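Local coordinates for protein chitinase (Thermococcus chitonophagus, PDB 5XSW) that probably hydrolyses internal beta-1,4 links of chitin, as endochitinases do, the chain studied being one part of a longer protein and carrying bound chitin sugars, at residues 304-309 with 338-343; 329-334 with 347-352. All coordinates share one frame; numbering follows the deposited sequence.

Contact 1. Residues 304-309 with 338-343. With NAG (2-acetamido-2-deoxy-beta-D-glucopyranose), chain D; PO4 (phosphate ion), chain E.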
loop_
_atom_site.group_PDB
_atom_site.type_symbol
_atom_site.label_atom_id
_atom_site.label_comp_id
_atom_site.label_asym_id
_atom_site.label_seq_id
_atom_site.Cartn_x
_atom_site.Cartn_y
_atom_site.Cartn_z
ATOM N N ARG A 304 -1.041 14.991 -4.342
ATOM C CA ARG A 304 -0.870 16.431 -4.303
ATOM C C ARG A 304 -0.211 16.874 -3.014
ATOM O O ARG A 304 0.702 17.675 -3.037
ATOM C CB ARG A 304 -2.216 17.128 -4.473
ATOM C CG ARG A 304 -2.129 18.621 -4.726
ATOM C CD ARG A 304 -3.381 19.125 -5.410
ATOM N NE ARG A 304 -3.422 20.570 -5.586
ATOM C CZ ARG A 304 -3.949 21.415 -4.714
ATOM N NH1 ARG A 304 -4.465 20.977 -3.581
ATOM N NH2 ARG A 304 -3.952 22.708 -4.973
ATOM N N GLU A 305 -0.665 16.312 -1.901
ATOM C CA GLU A 305 -0.086 16.579 -0.587
ATOM C C GLU A 305 1.368 16.151 -0.519
ATOM O O GLU A 305 2.210 16.839 0.115
ATOM C CB GLU A 305 -0.874 15.902 0.554
ATOM C CG GLU A 305 -2.332 16.500 0.832
ATOM C CD GLU A 305 -2.352 17.674 1.851
ATOM O OE1 GLU A 305 -1.262 18.024 2.359
ATOM O OE2 GLU A 305 -3.471 18.184 2.205
ATOM N N LEU A 306 1.693 15.019 -1.142
ATOM C CA LEU A 306 3.075 14.527 -1.104
ATOM C C LEU A 306 4.002 15.504 -1.896
ATOM O O LEU A 306 5.138 15.806 -1.465
ATOM C CB LEU A 306 3.177 13.120 -1.737
ATOM C CG LEU A 306 4.571 12.539 -1.851
ATOM C CD1 LEU A 306 5.201 12.283 -0.492
ATOM C CD2 LEU A 306 4.449 11.210 -2.659
ATOM N N LEU A 307 3.548 15.914 -3.069
ATOM C CA LEU A 307 4.319 16.853 -3.884
ATOM C C LEU A 307 4.572 18.134 -3.067
ATOM O O LEU A 307 5.709 18.607 -2.940
ATOM C CB LEU A 307 3.601 17.146 -5.182
ATOM C CG LEU A 307 3.758 15.984 -6.208
ATOM C CD1 LEU A 307 2.789 16.044 -7.361
ATOM C CD2 LEU A 307 5.207 15.810 -6.751
ATOM N N TYR A 308 3.511 18.698 -2.532
ATOM C CA TYR A 308 3.644 19.910 -1.721
ATOM C C TYR A 308 4.578 19.720 -0.560
ATOM O O TYR A 308 5.365 20.636 -0.256
ATOM C CB TYR A 308 2.287 20.361 -1.179
ATOM C CG TYR A 308 1.508 21.352 -2.061
ATOM C CD1 TYR A 308 1.812 22.737 -2.026
ATOM C CD2 TYR A 308 0.432 20.936 -2.823
ATOM C CE1 TYR A 308 1.066 23.665 -2.778
ATOM C CE2 TYR A 308 -0.354 21.851 -3.571
ATOM C CZ TYR A 308 0.001 23.247 -3.519
ATOM O OH TYR A 308 -0.741 24.160 -4.231
ATOM N N ALA A 309 4.480 18.584 0.140
ATOM C CA ALA A 309 5.350 18.349 1.319
ATOM C C ALA A 309 6.810 18.300 0.932
ATOM O O ALA A 309 7.693 18.586 1.760
ATOM C CB ALA A 309 5.003 17.048 2.039
ATOM N N ARG A 338 0.441 5.485 -12.683
ATOM C CA ARG A 338 1.797 4.882 -12.664
ATOM C C ARG A 338 2.491 4.986 -11.309
ATOM O O ARG A 338 3.548 4.419 -11.124
ATOM C CB ARG A 338 2.660 5.531 -13.743
ATOM C CG ARG A 338 2.221 5.283 -15.184
ATOM C CD ARG A 338 2.112 3.824 -15.664
ATOM N NE ARG A 338 3.237 2.977 -15.278
ATOM C CZ ARG A 338 4.406 2.898 -15.905
ATOM N NH1 ARG A 338 4.645 3.631 -16.986
ATOM N NH2 ARG A 338 5.329 2.041 -15.459
ATOM N N GLY A 339 1.901 5.714 -10.361
ATOM C CA GLY A 339 2.372 5.785 -8.986
ATOM C C GLY A 339 3.220 7.049 -8.719
ATOM O O GLY A 339 3.740 7.685 -9.647
ATOM N N VAL A 340 3.405 7.404 -7.469
ATOM C CA VAL A 340 4.194 8.618 -7.160
ATOM C C VAL A 340 5.692 8.424 -7.397
ATOM O O VAL A 340 6.443 9.421 -7.550
ATOM C CB VAL A 340 3.953 9.092 -5.699
ATOM C CG1 VAL A 340 2.490 9.456 -5.486
ATOM C CG2 VAL A 340 4.393 8.014 -4.673
ATOM N N GLY A 341 6.156 7.159 -7.414
ATOM C CA GLY A 341 7.559 6.871 -7.787
ATOM C C GLY A 341 7.795 7.317 -9.224
ATOM O O GLY A 341 8.814 7.946 -9.571
ATOM N N ALA A 342 6.821 7.038 -10.079
ATOM C CA ALA A 342 6.932 7.396 -11.508
ATOM C C ALA A 342 6.899 8.918 -11.701
ATOM O O ALA A 342 7.625 9.436 -12.543
ATOM C CB ALA A 342 5.818 6.764 -12.332
ATOM N N ILE A 343 6.089 9.622 -10.914
ATOM C CA ILE A 343 6.170 11.129 -10.938
ATOM C C ILE A 343 7.583 11.597 -10.557
ATOM O O ILE A 343 8.203 12.428 -11.229
ATOM C CB ILE A 343 5.173 11.798 -9.947
ATOM C CG1 ILE A 343 3.711 11.622 -10.420
ATOM C CG2 ILE A 343 5.508 13.356 -9.814
ATOM C CD1 ILE A 343 2.691 12.179 -9.295
HETATM C C1 NAG D . 7.792 -1.695 -17.682
HETATM C C2 NAG D . 7.645 -0.654 -16.591
HETATM C C3 NAG D . 7.017 -1.268 -15.379
HETATM C C4 NAG D . 5.735 -1.956 -15.676
HETATM C C5 NAG D . 5.944 -2.985 -16.724
HETATM C C6 NAG D . 4.571 -3.622 -17.085
HETATM C C7 NAG D . 9.304 1.178 -16.226
HETATM C C8 NAG D . 10.734 1.623 -15.854
HETATM N N2 NAG D . 8.986 -0.209 -16.263
HETATM O O3 NAG D . 6.823 -0.288 -14.352
HETATM O O4 NAG D . 5.294 -2.700 -14.481
HETATM O O5 NAG D . 6.491 -2.356 -17.934
HETATM O O6 NAG D . 4.864 -4.520 -18.129
HETATM O O7 NAG D . 8.412 1.991 -16.406
HETATM P P PO4 E . 1.505 4.823 -4.781
HETATM O O1 PO4 E . 0.419 3.811 -4.825
HETATM O O2 PO4 E . 1.421 5.803 -3.644
HETATM O O3 PO4 E . 2.789 4.040 -4.725
HETATM O O4 PO4 E . 1.544 5.747 -5.924
#
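L306 and V340 mark the nearest backbone approach, their CA atoms 8.5 Å apart, and no hydrogen bond crosses between 304-309, inside helix 288-311, and the first turn of helix 340-346. L306 has CG anti to its backbone nitrogen (chi1 176°), which carries the methyl L306 CD2 to 3.7 Å from V340 CB and near both valine methyls. The next residue, L307, lays CD2 obliquely across I343, one helical turn on from V340, 3.9 Å from I343 CG2. G339, at the N-cap with phi 99°, breaks the helical path. V340 N, opening the new helix, donates a 2.9 Å hydrogen bond to O4 of a phosphate, probably from the crystallisation liquor and held also by S254 and G255 of the second subunit. R338 NH2 donates to NAG O7 at 3.2 Å and an angle of 164°, while O3 lies in the guanidinium plane at its edge. The same NAG is hydrogen-bonded to E213 and Q251 of the second subunit, so the sugar sits at the subunit interface, between R338 and the other subunit's glycan pocket. Helix 475-482 packs W477, H480 and A481 against L306, and helix 327-338 presents I331 to both L307 and I343.

Contact 2. Residues 329-334 with 347-352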
loop_
_atom_site.group_PDB
_atom_site.type_symbol
_atom_site.label_atom_id
_atom_site.label_comp_id
_atom_site.label_asym_id
_atom_site.label_seq_id
_atom_site.Cartn_x
_atom_site.Cartn_y
_atom_site.Cartn_z
ATOM N N THR A 329 -2.993 18.698 -13.507
ATOM C CA THR A 329 -3.952 17.585 -13.709
ATOM C C THR A 329 -3.253 16.408 -14.413
ATOM O O THR A 329 -3.491 15.245 -14.087
ATOM C CB THR A 329 -5.207 18.059 -14.507
ATOM O OG1 THR A 329 -5.883 19.068 -13.713
ATOM C CG2 THR A 329 -6.165 16.870 -14.734
ATOM N N GLU A 330 -2.417 16.695 -15.400
ATOM C CA GLU A 330 -1.658 15.647 -16.061
ATOM C C GLU A 330 -0.710 14.883 -15.084
ATOM O O GLU A 330 -0.646 13.648 -15.123
ATOM C CB GLU A 330 -0.791 16.260 -17.208
ATOM C CG GLU A 330 -1.687 16.731 -18.372
ATOM C CD GLU A 330 -0.914 17.648 -19.308
ATOM O OE1 GLU A 330 0.269 17.368 -19.548
ATOM O OE2 GLU A 330 -1.479 18.630 -19.780
ATOM N N ILE A 331 0.005 15.621 -14.246
ATOM C CA ILE A 331 0.941 15.057 -13.260
ATOM C C ILE A 331 0.167 14.185 -12.265
ATOM O O ILE A 331 0.528 13.030 -11.971
ATOM C CB ILE A 331 1.669 16.146 -12.515
ATOM C CG1 ILE A 331 2.634 16.867 -13.477
ATOM C CG2 ILE A 331 2.477 15.568 -11.324
ATOM C CD1 ILE A 331 3.288 18.116 -12.898
ATOM N N ILE A 332 -0.907 14.740 -11.746
ATOM C CA ILE A 332 -1.696 14.007 -10.760
ATOM C C ILE A 332 -2.339 12.739 -11.402
ATOM O O ILE A 332 -2.316 11.677 -10.785
ATOM C CB ILE A 332 -2.815 14.899 -10.130
ATOM C CG1 ILE A 332 -2.250 16.022 -9.240
ATOM C CG2 ILE A 332 -3.800 14.070 -9.260
ATOM C CD1 ILE A 332 -1.218 15.582 -8.194
ATOM N N ASP A 333 -2.914 12.852 -12.599
ATOM C CA ASP A 333 -3.468 11.669 -13.252
ATOM C C ASP A 333 -2.364 10.636 -13.586
ATOM O O ASP A 333 -2.550 9.439 -13.443
ATOM C CB ASP A 333 -4.169 12.019 -14.544
ATOM C CG ASP A 333 -4.827 10.824 -15.151
ATOM O OD1 ASP A 333 -5.819 10.372 -14.554
ATOM O OD2 ASP A 333 -4.331 10.249 -16.162
ATOM N N PHE A 334 -1.233 11.101 -14.089
ATOM C CA PHE A 334 -0.130 10.164 -14.347
ATOM C C PHE A 334 0.288 9.390 -13.076
ATOM O O PHE A 334 0.493 8.184 -13.114
ATOM C CB PHE A 334 1.075 10.933 -14.964
ATOM C CG PHE A 334 2.297 10.065 -15.209
ATOM C CD1 PHE A 334 2.312 9.148 -16.266
ATOM C CD2 PHE A 334 3.374 10.157 -14.374
ATOM C CE1 PHE A 334 3.447 8.354 -16.495
ATOM C CE2 PHE A 334 4.523 9.411 -14.597
ATOM C CZ PHE A 334 4.562 8.492 -15.656
ATOM N N LYS A 347 11.462 14.111 -12.437
ATOM C CA LYS A 347 12.236 15.242 -11.921
ATOM C C LYS A 347 11.714 16.605 -12.439
ATOM O O LYS A 347 12.496 17.521 -12.704
ATOM C CB LYS A 347 13.734 15.082 -12.297
ATOM C CG LYS A 347 14.397 13.870 -11.606
ATOM C CD LYS A 347 14.312 14.035 -10.073
ATOM C CE LYS A 347 15.128 12.900 -9.408
ATOM N NZ LYS A 347 15.134 12.881 -7.913
ATOM N N ILE A 348 10.399 16.729 -12.564
ATOM C CA ILE A 348 9.758 17.987 -12.980
ATOM C C ILE A 348 10.106 19.174 -12.092
ATOM O O ILE A 348 10.249 20.306 -12.568
ATOM C CB ILE A 348 8.233 17.791 -13.017
ATOM C CG1 ILE A 348 7.897 17.016 -14.296
ATOM C CG2 ILE A 348 7.484 19.159 -12.897
ATOM C CD1 ILE A 348 6.524 16.300 -14.237
ATOM N N PHE A 349 10.288 18.932 -10.801
ATOM C CA PHE A 349 10.476 20.013 -9.857
ATOM C C PHE A 349 11.931 20.250 -9.504
ATOM O O PHE A 349 12.228 20.968 -8.575
ATOM C CB PHE A 349 9.656 19.744 -8.580
ATOM C CG PHE A 349 8.175 19.688 -8.849
ATOM C CD1 PHE A 349 7.577 18.486 -9.222
ATOM C CD2 PHE A 349 7.388 20.850 -8.780
ATOM C CE1 PHE A 349 6.179 18.438 -9.531
ATOM C CE2 PHE A 349 6.016 20.824 -9.084
ATOM C CZ PHE A 349 5.402 19.622 -9.442
ATOM N N SER A 350 12.846 19.622 -10.226
ATOM C CA SER A 350 14.271 19.813 -9.923
ATOM C C SER A 350 15.005 19.799 -11.246
ATOM O O SER A 350 14.946 20.793 -12.001
ATOM C CB SER A 350 14.794 18.744 -8.942
ATOM O OG SER A 350 14.385 17.429 -9.342
ATOM N N ASP A 351 15.606 18.666 -11.593
ATOM C CA ASP A 351 16.457 18.577 -12.792
ATOM C C ASP A 351 15.792 19.054 -14.065
ATOM O O ASP A 351 16.472 19.614 -14.943
ATOM C CB ASP A 351 16.944 17.136 -13.048
ATOM C CG ASP A 351 17.464 16.457 -11.802
ATOM O OD1 ASP A 351 17.457 17.070 -10.714
ATOM O OD2 ASP A 351 17.849 15.275 -11.898
ATOM N N ASN A 352 14.488 18.809 -14.222
ATOM C CA ASN A 352 13.863 19.111 -15.507
ATOM C C ASN A 352 12.863 20.273 -15.445
ATOM O O ASN A 352 12.014 20.433 -16.308
ATOM C CB ASN A 352 13.203 17.844 -16.101
ATOM C CG ASN A 352 14.231 16.779 -16.404
ATOM O OD1 ASN A 352 15.250 17.079 -17.006
ATOM N ND2 ASN A 352 14.018 15.556 -15.924
#
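One face of the F349 ring is occupied by I348 CG2, a methyl 3.6 Å above the plane and displaced toward the rim, while I331 CD1 of the facing helix comes at the ring obliquely, 4.3 Å from F349 CZ. The F318 ring meets the same phenyl with the two planes at about 55°, and L307 and V311 of helix 288-311 add aliphatic contacts. I331 and I348 meet tip to tip, I331 CD1 lying 3.9 Å from I348 CD1. In I331 the CG1 branch stands anti to the carbonyl carbon (chi1 -69°), and the extended chi2 (172°) carries CD1 out toward both I348 and F349. The CA atoms of I331 and I348 remain 9.3 Å apart, and the segments share no hydrogen bond, so the evidence is for purely apolar packing. The loop has its own polar frame: K347 O accepts S350 N at 3.3 Å and N352 N at 2.8 Å, from opposite faces of the carbonyl plane. K347 takes positive phi as helix 340-346 ends. The arrangement is a type I turn from K347 to S350 at the C-terminal end of helix 340-346, linking it to helix 353-357, with I348 and F349 packed against helix 327-338.

In the fold
From the N terminus the chain first builds antiparallel beta sheets, then enters the largely helical part where both contacts lie. Helix 288-311 supplies the first half of contact 1, and the chain passes through helix 313-321 before helix 327-338 supplies the first half of contact 2. Residues 338-343 then close the loop of contact 1, with 28 residues between its segments, and 347-352 close that of contact 2 after 12. The segments alternate, so the two loops cross. Their centres are 8 Å apart and they touch directly: I343 CD1 lies 3.5 Å from I331 O, and L307 CD2 3.9 Å from F349 CE1. Together they join helices 288-311, 327-338 and 340-346 with the following turn into one apolar cluster.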